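Local coordinates for hypothetical protein Aq_1549 (Aquifex aeolicus, PDB 2E8E) that is of unproven function but is probably an OsmC-type, thiol-dependent peroxiredoxin that reduces peroxides, at residues Y51-L54 and K55-Q59; A97-Q100 and A101-S105; S111-A114 and M115-S119. All blocks are in the same frame, centred on the assembly; numbering follows the deposited sequence.

All three contacts are local, each joining side chains and backbone three to five residues apart on a helix. Contacts 1 and 2 touch: the C-terminal end of helix 34-56 packs along helix 95-109, with I53 against A101 and L104 and with K57 NZ hydrogen-bonded to Q100 OE1. Contact 1 lies at the surface, rich in lysine and closed by a helix terminus, whereas contact 2 is regular mid-helix, apolar toward helix 34-56 and toward the sheet, with E99 and K103 forming the charged pair. Contact 3, on the next helix, 111-116, is the most buried; its centre is about 17 Å from that of contact 2. Its backbone bonds are bent or weak, and like contact 1 it meets the second subunit.

Contact 1: Y51-L54 and K55-Q59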
ATOM      1  N   TYR A  51      15.167   7.610   7.546  1.00 23.13           N
ATOM      2  CA  TYR A  51      15.317   8.993   7.984  1.00 24.46           C
ATOM      3  C   TYR A  51      15.706   9.049   9.458  1.00 24.51           C
ATOM      4  O   TYR A  51      16.688   9.698   9.829  1.00 25.12           O
ATOM      5  CB  TYR A  51      14.013   9.765   7.782  1.00 24.42           C
ATOM      6  CG  TYR A  51      14.097  11.210   8.217  1.00 25.61           C
ATOM      7  CD1 TYR A  51      14.526  12.202   7.336  1.00 25.56           C
ATOM      8  CD2 TYR A  51      13.766  11.582   9.521  1.00 26.46           C
ATOM      9  CE1 TYR A  51      14.621  13.537   7.746  1.00 29.93           C
ATOM     10  CE2 TYR A  51      13.859  12.908   9.941  1.00 29.55           C
ATOM     11  CZ  TYR A  51      14.285  13.879   9.050  1.00 29.84           C
ATOM     12  OH  TYR A  51      14.374  15.190   9.469  1.00 31.86           O
ATOM     13  N   HIS A  52      14.930   8.367  10.294  1.00 23.33           N
ATOM     14  CA  HIS A  52      15.184   8.346  11.730  1.00 26.15           C
ATOM     15  C   HIS A  52      16.534   7.755  12.108  1.00 25.09           C
ATOM     16  O   HIS A  52      17.208   8.266  12.999  1.00 24.25           O
ATOM     17  CB  HIS A  52      14.077   7.581  12.455  1.00 28.59           C
ATOM     18  CG  HIS A  52      12.763   8.294  12.467  1.00 32.79           C
ATOM     19  ND1 HIS A  52      12.642   9.614  12.843  1.00 35.37           N
ATOM     20  CD2 HIS A  52      11.513   7.872  12.165  1.00 35.35           C
ATOM     21  CE1 HIS A  52      11.373   9.975  12.771  1.00 36.67           C
ATOM     22  NE2 HIS A  52      10.667   8.936  12.363  1.00 35.86           N
ATOM     23  N   ILE A  53      16.929   6.680  11.434  1.00 23.88           N
ATOM     24  CA  ILE A  53      18.206   6.039  11.728  1.00 24.47           C
ATOM     25  C   ILE A  53      19.376   6.924  11.305  1.00 25.05           C
ATOM     26  O   ILE A  53      20.330   7.099  12.066  1.00 26.68           O
ATOM     27  CB  ILE A  53      18.301   4.662  11.041  1.00 23.54           C
ATOM     28  CG1 ILE A  53      17.275   3.712  11.670  1.00 24.26           C
ATOM     29  CG2 ILE A  53      19.713   4.098  11.183  1.00 23.50           C
ATOM     30  CD1 ILE A  53      17.108   2.391  10.936  1.00 24.30           C
ATOM     31  N   LEU A  54      19.302   7.490  10.104  1.00 23.51           N
ATOM     32  CA  LEU A  54      20.362   8.370   9.625  1.00 26.45           C
ATOM     33  C   LEU A  54      20.522   9.549  10.580  1.00 27.01           C
ATOM     34  O   LEU A  54      21.639   9.990  10.861  1.00 26.58           O
ATOM     35  CB  LEU A  54      20.044   8.888   8.220  1.00 25.00           C
ATOM     36  CG  LEU A  54      20.171   7.882   7.075  1.00 23.20           C
ATOM     37  CD1 LEU A  54      19.893   8.575   5.750  1.00 23.05           C
ATOM     38  CD2 LEU A  54      21.568   7.284   7.071  1.00 24.49           C
ATOM     39  N   LYS A  55      19.397  10.053  11.076  1.00 27.30           N
ATOM     40  CA  LYS A  55      19.400  11.171  12.009  1.00 31.59           C
ATOM     41  C   LYS A  55      20.074  10.735  13.307  1.00 32.73           C
ATOM     42  O   LYS A  55      20.916  11.450  13.857  1.00 31.78           O
ATOM     43  CB  LYS A  55      17.959  11.618  12.283  1.00 33.12           C
ATOM     44  CG  LYS A  55      17.806  12.755  13.282  1.00 37.72           C
ATOM     45  CD  LYS A  55      16.363  13.251  13.297  1.00 40.52           C
ATOM     46  CE  LYS A  55      16.124  14.302  14.369  1.00 42.17           C
ATOM     47  NZ  LYS A  55      16.197  13.726  15.741  1.00 43.04           N
ATOM     48  N   LYS A  56      19.705   9.552  13.787  1.00 32.73           N
ATOM     49  CA  LYS A  56      20.272   9.012  15.015  1.00 34.33           C
ATOM     50  C   LYS A  56      21.776   8.790  14.855  1.00 33.97           C
ATOM     51  O   LYS A  56      22.537   8.954  15.806  1.00 34.30           O
ATOM     52  CB  LYS A  56      19.586   7.692  15.374  1.00 35.87           C
ATOM     53  CG  LYS A  56      19.975   7.128  16.730  1.00 39.85           C
ATOM     54  CD  LYS A  56      19.220   5.839  17.027  1.00 42.15           C
ATOM     55  CE  LYS A  56      19.563   5.296  18.406  1.00 44.48           C
ATOM     56  NZ  LYS A  56      21.016   5.007  18.545  1.00 45.48           N
ATOM     57  N   LYS A  57      22.201   8.419  13.650  1.00 33.18           N
ATOM     58  CA  LYS A  57      23.614   8.176  13.392  1.00 32.52           C
ATOM     59  C   LYS A  57      24.387   9.445  13.044  1.00 31.59           C
ATOM     60  O   LYS A  57      25.485   9.392  12.486  1.00 30.71           O
ATOM     61  CB  LYS A  57      23.779   7.119  12.298  1.00 34.25           C
ATOM     62  CG  LYS A  57      23.351   5.730  12.761  1.00 35.96           C
ATOM     63  CD  LYS A  57      23.675   4.652  11.744  1.00 38.98           C
ATOM     64  CE  LYS A  57      23.246   3.288  12.257  1.00 41.15           C
ATOM     65  NZ  LYS A  57      23.841   2.983  13.591  1.00 44.22           N
ATOM     66  N   ARG A  58      23.790  10.585  13.374  1.00 29.68           N
ATOM     67  CA  ARG A  58      24.406  11.894  13.169  1.00 29.99           C
ATOM     68  C   ARG A  58      24.742  12.286  11.730  1.00 29.75           C
ATOM     69  O   ARG A  58      25.676  13.053  11.493  1.00 27.24           O
ATOM     70  CB  ARG A  58      25.668  11.983  14.031  1.00 30.73           C
ATOM     71  CG  ARG A  58      25.498  11.360  15.414  1.00 32.54           C
ATOM     72  CD  ARG A  58      24.317  11.971  16.151  1.00 33.70           C
ATOM     73  NE  ARG A  58      24.515  13.400  16.361  1.00 35.37           N
ATOM     74  CZ  ARG A  58      25.402  13.912  17.206  1.00 34.26           C
ATOM     75  NH1 ARG A  58      26.169  13.109  17.933  1.00 34.90           N
ATOM     76  NH2 ARG A  58      25.535  15.226  17.313  1.00 35.22           N
ATOM     77  N   GLN A  59      23.980  11.778  10.768  1.00 28.03           N
ATOM     78  CA  GLN A  59      24.238  12.117   9.380  1.00 28.25           C
ATOM     79  C   GLN A  59      23.523  13.415   9.023  1.00 29.36           C
ATOM     80  O   GLN A  59      22.453  13.713   9.552  1.00 29.86           O
ATOM     81  CB  GLN A  59      23.767  10.987   8.456  1.00 28.80           C
ATOM     82  CG  GLN A  59      24.398   9.625   8.742  1.00 27.14           C
ATOM     83  CD  GLN A  59      25.915   9.670   8.788  1.00 27.35           C
ATOM     84  OE1 GLN A  59      26.518   9.530   9.855  1.00 30.60           O
ATOM     85  NE2 GLN A  59      26.540   9.867   7.634  1.00 26.13           N
TER
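K57 N donates to I53 O at 2.8 Å, the shortest backbone bond in this last turn of helix 34-56. K55 N to Y51 O and K56 N to H52 O precede it in the same i to i+4 ladder. A Schellman motif then ends the helix: R58, with positive phi (61°), is its C-prime residue, Q59 N reaches back to L54 O at 2.9 Å and R58 N bonds K55 O at 3.0 Å. I53 and K57 run side by side in the same direction; CG2 of I53, anti to its own backbone N, meets CE of K57 at 3.8 Å, so the lysine's methylenes lie along the isoleucine branch, while its bent end (chi4 -55°) carries NZ to a hydrogen bond with Q100. L54 CD2 slants across Q59 CG at 4.0 Å, an apolar touch beside the capping bond. K55 CD approaches the Y51 ring obliquely, 4.2 Å from CE2. H52 turns to the second subunit, NE2 making a weak hydrogen bond with E29 of that chain. I53 and L54 pack on helix 95-109, and Y51 and L54 also rest on strand 60-72.

Contact 2: A97-Q100 and A101-S105; sequences ALEQ and AVKLS
L98 and V102 meet one turn apart on the α-helix 95-109, L98 CD1 lying 4.0 Å from V102 CG2, with the two side chains at a slant to each other. One residue on, E99 and K103 lie side by side and point the same way. E99 CG stands 3.6 Å from K103 CE, and OE2 comes within 3.1 Å of that same carbon, yet OE2 and NZ remain 4.0 Å apart, opposite charges beyond salt-bridge range. The pairing follows from the torsions: E99 CG is anti to its backbone N (chi1 169°), whereas K103 CG stands anti to its carbonyl carbon (chi1 -68°), which leans the lysine back over the preceding turn. Replacing E99 with an alanine would probably strip the K103 methylenes of the glutamate chain alongside them, leaving W126 as a neighbour, and take the nearby negative charge from the ammonium. Behind these side chains, regular i to i+4 bonds set the spacing, among them K103 N to E99 O at 2.9 Å. Farther out, W126 of strand 121-130 touches L98, E99 and K103, while A101 also touches V50 of helix 34-56. V102 CG2 sits 3.2 Å from L98 O, which accepts a hydrogen bond from V102 N at 2.9 Å.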
ATOM      1  N   ALA A  97      26.659   4.374   7.101  1.00 27.34           N
ATOM      2  CA  ALA A  97      25.481   4.764   7.863  1.00 26.69           C
ATOM      3  C   ALA A  97      24.223   4.455   7.058  1.00 24.91           C
ATOM      4  O   ALA A  97      23.237   3.961   7.607  1.00 26.24           O
ATOM      5  CB  ALA A  97      25.535   6.252   8.206  1.00 26.25           C
ATOM      6  N   LEU A  98      24.258   4.743   5.759  1.00 23.73           N
ATOM      7  CA  LEU A  98      23.101   4.475   4.908  1.00 23.67           C
ATOM      8  C   LEU A  98      22.860   2.973   4.840  1.00 24.21           C
ATOM      9  O   LEU A  98      21.722   2.517   4.918  1.00 23.29           O
ATOM     10  CB  LEU A  98      23.309   5.033   3.497  1.00 22.84           C
ATOM     11  CG  LEU A  98      22.143   4.751   2.536  1.00 23.30           C
ATOM     12  CD1 LEU A  98      20.857   5.354   3.096  1.00 20.17           C
ATOM     13  CD2 LEU A  98      22.443   5.325   1.160  1.00 22.15           C
ATOM     14  N   GLU A  99      23.935   2.199   4.699  1.00 23.27           N
ATOM     15  CA  GLU A  99      23.795   0.749   4.641  1.00 24.34           C
ATOM     16  C   GLU A  99      23.135   0.210   5.912  1.00 24.45           C
ATOM     17  O   GLU A  99      22.238  -0.635   5.842  1.00 23.25           O
ATOM     18  CB  GLU A  99      25.160   0.082   4.441  1.00 25.45           C
ATOM     19  CG  GLU A  99      25.136  -1.434   4.641  1.00 25.81           C
ATOM     20  CD  GLU A  99      26.428  -2.111   4.220  1.00 30.49           C
ATOM     21  OE1 GLU A  99      27.502  -1.484   4.343  1.00 31.60           O
ATOM     22  OE2 GLU A  99      26.371  -3.278   3.781  1.00 31.93           O
ATOM     23  N   GLN A 100      23.571   0.700   7.070  1.00 23.76           N
ATOM     24  CA  GLN A 100      22.996   0.253   8.338  1.00 24.38           C
ATOM     25  C   GLN A 100      21.519   0.627   8.445  1.00 23.25           C
ATOM     26  O   GLN A 100      20.707  -0.155   8.939  1.00 22.08           O
ATOM     27  CB  GLN A 100      23.743   0.869   9.520  1.00 28.08           C
ATOM     28  CG  GLN A 100      25.148   0.339   9.731  1.00 34.91           C
ATOM     29  CD  GLN A 100      25.803   0.942  10.958  1.00 39.16           C
ATOM     30  OE1 GLN A 100      25.302   0.802  12.073  1.00 42.67           O
ATOM     31  NE2 GLN A 100      26.928   1.620  10.758  1.00 43.34           N
ATOM     32  N   ALA A 101      21.181   1.826   7.986  1.00 22.23           N
ATOM     33  CA  ALA A 101      19.800   2.296   8.034  1.00 20.68           C
ATOM     34  C   ALA A 101      18.917   1.449   7.123  1.00 21.02           C
ATOM     35  O   ALA A 101      17.806   1.077   7.495  1.00 21.04           O
ATOM     36  CB  ALA A 101      19.731   3.761   7.617  1.00 20.80           C
ATOM     37  N   VAL A 102      19.418   1.146   5.929  1.00 20.82           N
ATOM     38  CA  VAL A 102      18.664   0.342   4.975  1.00 21.38           C
ATOM     39  C   VAL A 102      18.476  -1.094   5.460  1.00 22.14           C
ATOM     40  O   VAL A 102      17.390  -1.666   5.325  1.00 21.21           O
ATOM     41  CB  VAL A 102      19.353   0.337   3.593  1.00 21.03           C
ATOM     42  CG1 VAL A 102      18.683  -0.670   2.673  1.00 21.71           C
ATOM     43  CG2 VAL A 102      19.279   1.732   2.979  1.00 22.08           C
ATOM     44  N   LYS A 103      19.522  -1.680   6.037  1.00 21.44           N
ATOM     45  CA  LYS A 103      19.410  -3.047   6.532  1.00 22.98           C
ATOM     46  C   LYS A 103      18.489  -3.154   7.743  1.00 22.29           C
ATOM     47  O   LYS A 103      17.672  -4.073   7.826  1.00 22.03           O
ATOM     48  CB  LYS A 103      20.792  -3.614   6.862  1.00 24.40           C
ATOM     49  CG  LYS A 103      21.643  -3.830   5.623  1.00 27.33           C
ATOM     50  CD  LYS A 103      22.938  -4.545   5.949  1.00 32.08           C
ATOM     51  CE  LYS A 103      23.766  -4.753   4.695  1.00 33.72           C
ATOM     52  NZ  LYS A 103      22.984  -5.441   3.631  1.00 33.96           N
ATOM     53  N   LEU A 104      18.608  -2.217   8.679  1.00 21.09           N
ATOM     54  CA  LEU A 104      17.752  -2.242   9.857  1.00 21.20           C
ATOM     55  C   LEU A 104      16.293  -2.079   9.450  1.00 20.88           C
ATOM     56  O   LEU A 104      15.408  -2.720  10.012  1.00 20.91           O
ATOM     57  CB  LEU A 104      18.136  -1.131  10.832  1.00 21.82           C
ATOM     58  CG  LEU A 104      19.373  -1.423  11.684  1.00 24.36           C
ATOM     59  CD1 LEU A 104      19.725  -0.193  12.510  1.00 25.51           C
ATOM     60  CD2 LEU A 104      19.093  -2.620  12.587  1.00 25.87           C
ATOM     61  N   SER A 105      16.045  -1.218   8.470  1.00 21.25           N
ATOM     62  CA  SER A 105      14.685  -0.998   8.007  1.00 21.20           C
ATOM     63  C   SER A 105      14.117  -2.238   7.324  1.00 22.34           C
ATOM     64  O   SER A 105      13.084  -2.769   7.737  1.00 22.60           O
ATOM     65  CB  SER A 105      14.637   0.185   7.036  1.00 21.32           C
ATOM     66  OG  SER A 105      13.322   0.363   6.529  1.00 19.77           O
TER

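Contact 3: S111-A114 and M115-S119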
ATOM      1  N   SER A 111       7.347  -2.390   8.565  1.00 16.89           N
ATOM      2  CA  SER A 111       6.163  -3.236   8.675  1.00 18.62           C
ATOM      3  C   SER A 111       5.546  -3.622   7.333  1.00 18.26           C
ATOM      4  O   SER A 111       5.218  -4.788   7.112  1.00 17.72           O
ATOM      5  CB  SER A 111       5.100  -2.545   9.539  1.00 20.67           C
ATOM      6  OG  SER A 111       5.567  -2.349  10.865  1.00 21.75           O
ATOM      7  N   VAL A 112       5.383  -2.648   6.442  1.00 17.93           N
ATOM      8  CA  VAL A 112       4.788  -2.921   5.136  1.00 17.73           C
ATOM      9  C   VAL A 112       5.626  -3.926   4.346  1.00 17.82           C
ATOM     10  O   VAL A 112       5.106  -4.914   3.828  1.00 16.94           O
ATOM     11  CB  VAL A 112       4.636  -1.620   4.300  1.00 17.51           C
ATOM     12  CG1 VAL A 112       4.060  -1.948   2.923  1.00 18.15           C
ATOM     13  CG2 VAL A 112       3.734  -0.623   5.034  1.00 17.64           C
ATOM     14  N   LEU A 113       6.932  -3.689   4.273  1.00 18.05           N
ATOM     15  CA  LEU A 113       7.814  -4.580   3.531  1.00 18.05           C
ATOM     16  C   LEU A 113       7.824  -5.999   4.094  1.00 16.88           C
ATOM     17  O   LEU A 113       7.885  -6.969   3.341  1.00 17.87           O
ATOM     18  CB  LEU A 113       9.244  -4.026   3.520  1.00 18.81           C
ATOM     19  CG  LEU A 113      10.248  -4.791   2.653  1.00 21.90           C
ATOM     20  CD1 LEU A 113       9.782  -4.796   1.200  1.00 21.03           C
ATOM     21  CD2 LEU A 113      11.621  -4.141   2.768  1.00 23.49           C
ATOM     22  N   ALA A 114       7.766  -6.116   5.418  1.00 16.20           N
ATOM     23  CA  ALA A 114       7.780  -7.421   6.069  1.00 15.64           C
ATOM     24  C   ALA A 114       6.586  -8.273   5.649  1.00 16.89           C
ATOM     25  O   ALA A 114       6.680  -9.498   5.585  1.00 18.95           O
ATOM     26  CB  ALA A 114       7.773  -7.250   7.582  1.00 15.77           C
ATOM     27  N   MET A 115       5.469  -7.618   5.358  1.00 16.79           N
ATOM     28  CA  MET A 115       4.259  -8.334   4.967  1.00 16.42           C
ATOM     29  C   MET A 115       4.258  -8.902   3.552  1.00 17.80           C
ATOM     30  O   MET A 115       3.592  -9.903   3.290  1.00 18.33           O
ATOM     31  CB  MET A 115       3.032  -7.440   5.163  1.00 16.24           C
ATOM     32  CG  MET A 115       2.694  -7.193   6.631  1.00 18.62           C
ATOM     33  SD  MET A 115       1.101  -6.383   6.889  1.00  8.94           S
ATOM     34  CE  MET A 115       0.015  -7.716   6.601  1.00 23.21           C
ATOM     35  N   VAL A 116       5.000  -8.287   2.638  1.00 18.60           N
ATOM     36  CA  VAL A 116       5.015  -8.790   1.266  1.00 21.38           C
ATOM     37  C   VAL A 116       6.285  -9.549   0.916  1.00 23.97           C
ATOM     38  O   VAL A 116       6.339 -10.247  -0.096  1.00 23.24           O
ATOM     39  CB  VAL A 116       4.819  -7.645   0.243  1.00 23.49           C
ATOM     40  CG1 VAL A 116       3.518  -6.914   0.533  1.00 25.45           C
ATOM     41  CG2 VAL A 116       5.999  -6.689   0.282  1.00 23.75           C
ATOM     42  N   LYS A 117       7.296  -9.422   1.766  1.00 26.98           N
ATOM     43  CA  LYS A 117       8.580 -10.078   1.553  1.00 30.56           C
ATOM     44  C   LYS A 117       8.500 -11.572   1.196  1.00 30.56           C
ATOM     45  O   LYS A 117       9.196 -12.033   0.289  1.00 32.08           O
ATOM     46  CB  LYS A 117       9.459  -9.873   2.794  1.00 33.30           C
ATOM     47  CG  LYS A 117      10.816  -9.266   2.489  1.00 36.55           C
ATOM     48  CD  LYS A 117      11.438  -8.603   3.719  1.00 38.62           C
ATOM     49  CE  LYS A 117      11.582  -9.559   4.889  1.00 40.01           C
ATOM     50  NZ  LYS A 117      12.317  -8.919   6.017  1.00 41.27           N
ATOM     51  N   PRO A 118       7.650 -12.346   1.894  1.00 29.24           N
ATOM     52  CA  PRO A 118       7.504 -13.787   1.631  1.00 29.44           C
ATOM     53  C   PRO A 118       6.819 -14.169   0.315  1.00 29.47           C
ATOM     54  O   PRO A 118       6.641 -15.360   0.022  1.00 27.38           O
ATOM     55  CB  PRO A 118       6.694 -14.279   2.830  1.00 29.46           C
ATOM     56  CG  PRO A 118       7.017 -13.279   3.906  1.00 28.72           C
ATOM     57  CD  PRO A 118       6.957 -11.985   3.143  1.00 29.26           C
ATOM     58  N   SER A 119       6.420 -13.174  -0.468  1.00 26.29           N
ATOM     59  CA  SER A 119       5.745 -13.453  -1.726  1.00 25.85           C
ATOM     60  C   SER A 119       6.453 -12.873  -2.942  1.00 24.48           C
ATOM     61  O   SER A 119       5.952 -13.005  -4.052  1.00 25.95           O
ATOM     62  CB  SER A 119       4.307 -12.920  -1.688  1.00 26.91           C
ATOM     63  OG  SER A 119       3.519 -13.607  -0.727  1.00 31.59           O
TER
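L113 O takes two backbone hydrogen bonds, from K117 N at 3.0 Å and V116 N at 3.2 Å. The first runs nearly along the C=O axis (165°); the second comes from above the carbonyl plane, 65° out of it. Two further backbone bonds share the donor M115 N, and both are weak: to S111 O at 3.3 Å and to V112 O at 3.1 Å. The apolar touches are few. L113 CD1 faces V116 CG2 at 4.3 Å, and L113 CG lies 4.1 Å from K117 CD, the two chains meeting at a slant. The K117 chain, bent at chi3 (57°), turns NZ to a hydrogen bond with T106 O. P118 CD, which stands where an amide hydrogen would be, lies 3.5 Å from A114 O. Across the subunit boundary, S111 OG hydrogen-bonds R72 of the second subunit, V116 packs on V116 of that chain, and A114 and M115 meet its I79. Inward, V112 rests on helix 34-56, touching C45, which forms a disulfide with C110 in another structure of this protein but not here. With bifurcated, bent bonds and a proline that cannot donate, the regular α-helical pattern gives way to the 3-10 segment 117-119 beside the dimer interface.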